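Local coordinates for HTH-type transcriptional regulator yiaJ (Escherichia coli, PDB 1YSQ), which represses transcription of the yiaKLMNOPQRS operon, possibly involved in 2,3-diketo-L-gulonate use, and is represented here by its C-terminal IclR effector-binding domain, at residues A[101-104]-A[105-108]. Sequence-based numbering, arbitrary orientation.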
ATOM      1  N   ILE A 101       6.085 -12.929  -4.486  1.00 27.44           N
ATOM      2  CA  ILE A 101       6.537 -12.808  -5.854  1.00 27.56           C
ATOM      3  C   ILE A 101       8.053 -12.648  -5.833  1.00 28.02           C
ATOM      4  O   ILE A 101       8.569 -11.583  -5.467  1.00 28.28           O
ATOM      5  CB  ILE A 101       5.841 -11.623  -6.576  1.00 27.70           C
ATOM      6  CG1 ILE A 101       4.309 -11.771  -6.520  1.00 26.45           C
ATOM      7  CG2 ILE A 101       6.315 -11.538  -8.027  1.00 27.36           C
ATOM      8  CD1 ILE A 101       3.548 -10.497  -6.890  1.00 27.03           C
ATOM      9  N   THR A 102       8.757 -13.717  -6.210  1.00 28.33           N
ATOM     10  CA  THR A 102      10.225 -13.748  -6.166  1.00 28.99           C
ATOM     11  C   THR A 102      10.906 -13.783  -7.540  1.00 29.58           C
ATOM     12  O   THR A 102      12.127 -13.599  -7.623  1.00 29.07           O
ATOM     13  CB  THR A 102      10.746 -14.933  -5.313  1.00 29.01           C
ATOM     14  OG1 THR A 102      10.240 -16.169  -5.835  1.00 28.68           O
ATOM     15  CG2 THR A 102      10.190 -14.869  -3.894  1.00 29.51           C
ATOM     16  N   GLU A 103      10.119 -14.016  -8.594  1.00 30.06           N
ATOM     17  CA  GLU A 103      10.618 -14.095  -9.962  1.00 30.90           C
ATOM     18  C   GLU A 103      10.287 -12.825 -10.733  1.00 30.31           C
ATOM     19  O   GLU A 103       9.148 -12.334 -10.694  1.00 29.99           O
ATOM     20  CB  GLU A 103      10.028 -15.313 -10.696  1.00 31.59           C
ATOM     21  CG  GLU A 103      10.104 -16.619  -9.915  1.00 35.93           C
ATOM     22  CD  GLU A 103       9.345 -17.764 -10.593  1.00 43.22           C
ATOM     23  OE1 GLU A 103       8.200 -17.551 -11.093  1.00 46.43           O
ATOM     24  OE2 GLU A 103       9.897 -18.892 -10.627  1.00 45.00           O
ATOM     25  N   LEU A 104      11.284 -12.304 -11.442  1.00 29.65           N
ATOM     26  CA  LEU A 104      11.125 -11.060 -12.198  1.00 29.04           C
ATOM     27  C   LEU A 104       9.997 -11.052 -13.245  1.00 28.26           C
ATOM     28  O   LEU A 104       9.237 -10.073 -13.322  1.00 28.15           O
ATOM     29  CB  LEU A 104      12.464 -10.644 -12.824  1.00 29.31           C
ATOM     30  CG  LEU A 104      12.544  -9.277 -13.502  1.00 29.52           C
ATOM     31  CD1 LEU A 104      12.055  -8.171 -12.542  1.00 28.58           C
ATOM     32  CD2 LEU A 104      13.964  -9.011 -13.979  1.00 29.02           C
ATOM     33  N   PRO A 105       9.894 -12.086 -14.088  1.00 28.04           N
ATOM     34  CA  PRO A 105       8.806 -12.110 -15.082  1.00 27.14           C
ATOM     35  C   PRO A 105       7.426 -12.026 -14.424  1.00 26.26           C
ATOM     36  O   PRO A 105       6.597 -11.257 -14.897  1.00 25.01           O
ATOM     37  CB  PRO A 105       9.017 -13.444 -15.805  1.00 27.57           C
ATOM     38  CG  PRO A 105      10.512 -13.703 -15.634  1.00 28.42           C
ATOM     39  CD  PRO A 105      10.799 -13.251 -14.236  1.00 27.55           C
ATOM     40  N   ALA A 106       7.211 -12.804 -13.361  1.00 25.52           N
ATOM     41  CA  ALA A 106       5.981 -12.755 -12.581  1.00 24.56           C
ATOM     42  C   ALA A 106       5.741 -11.358 -12.012  1.00 23.88           C
ATOM     43  O   ALA A 106       4.606 -10.883 -12.011  1.00 23.71           O
ATOM     44  CB  ALA A 106       6.008 -13.797 -11.460  1.00 24.86           C
ATOM     45  N   MET A 107       6.805 -10.696 -11.546  1.00 22.98           N
ATOM     46  CA  MET A 107       6.636  -9.352 -11.007  1.00 22.18           C
ATOM     47  C   MET A 107       6.200  -8.352 -12.087  1.00 22.26           C
ATOM     48  O   MET A 107       5.306  -7.526 -11.853  1.00 21.38           O
ATOM     49  CB  MET A 107       7.882  -8.843 -10.277  1.00 21.82           C
ATOM     50  CG  MET A 107       7.668  -7.432  -9.640  1.00 19.46           C
ATOM     51  SD  MET A 107       6.267  -7.201  -8.473  1.00  7.25           S
ATOM     52  CE  MET A 107       7.015  -7.869  -7.015  1.00 19.90           C
ATOM     53  N   PHE A 108       6.806  -8.437 -13.268  1.00 22.16           N
ATOM     54  CA  PHE A 108       6.431  -7.532 -14.358  1.00 22.91           C
ATOM     55  C   PHE A 108       4.955  -7.708 -14.735  1.00 23.13           C
ATOM     56  O   PHE A 108       4.261  -6.730 -15.022  1.00 23.19           O
ATOM     57  CB  PHE A 108       7.334  -7.740 -15.588  1.00 23.48           C
ATOM     58  CG  PHE A 108       8.572  -6.887 -15.579  1.00 24.79           C
ATOM     59  CD1 PHE A 108       8.483  -5.512 -15.456  1.00 26.20           C
ATOM     60  CD2 PHE A 108       9.834  -7.471 -15.685  1.00 28.19           C
ATOM     61  CE1 PHE A 108       9.636  -4.723 -15.451  1.00 27.89           C
ATOM     62  CE2 PHE A 108      10.988  -6.691 -15.674  1.00 28.69           C
ATOM     63  CZ  PHE A 108      10.886  -5.317 -15.564  1.00 27.67           C
TER
HETATM   64  O   HOH W   1       8.176 -15.793 -13.312  1.00 35.76           O
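M107 N reaches back to E103 O at 3.0 Å, the first i to i+4 bond of helix 104-117; its donor sits in the carbonyl plane. F108 N makes the next one, to L104 O at 2.9 Å and straighter, with 162° at the hydrogen. E103 is the N-cap residue, and its side chain also attends to the first turn, though indirectly: OE1 accepts from a water at 2.8 Å, and that water in turn takes a weak bond from A106 N. The carboxylate thus lies near the start of the helix, where its negative charge probably suits the helix dipole. P105 lacks an N-H, but in the first turn, where no earlier helical carbonyl would receive one, this costs the helix no bond.

The apolar contacts fall into two groups. L104 and F108 run side by side, one helical turn apart. With chi1 at -172°, CG of L104 stands opposite the backbone N, which carries the isopropyl end alongside F108, and CD1 comes within 3.6 Å of CE2 on the ring. With an alanine in place of L104, CE2 of F108 would probably lose its neighbour and a gap is likely to open against V82 and W86. In the second group, I101 folds back over the helix start. Its CG2 branch lies 3.8 Å from M107 CB and also meets A106 CB, while the bent M107 chain brings CE to 3.9 Å from the same methyl.

This is a surface turn that joins the loop after helix 79-88 to helix 104-117. L104 packs on both V82 and W86 of helix 79-88, M107 on W86 and F108 on V82; T102 O accepts a bond from W86 NE1, and I101 and M107 touch K71 of helix 68-75.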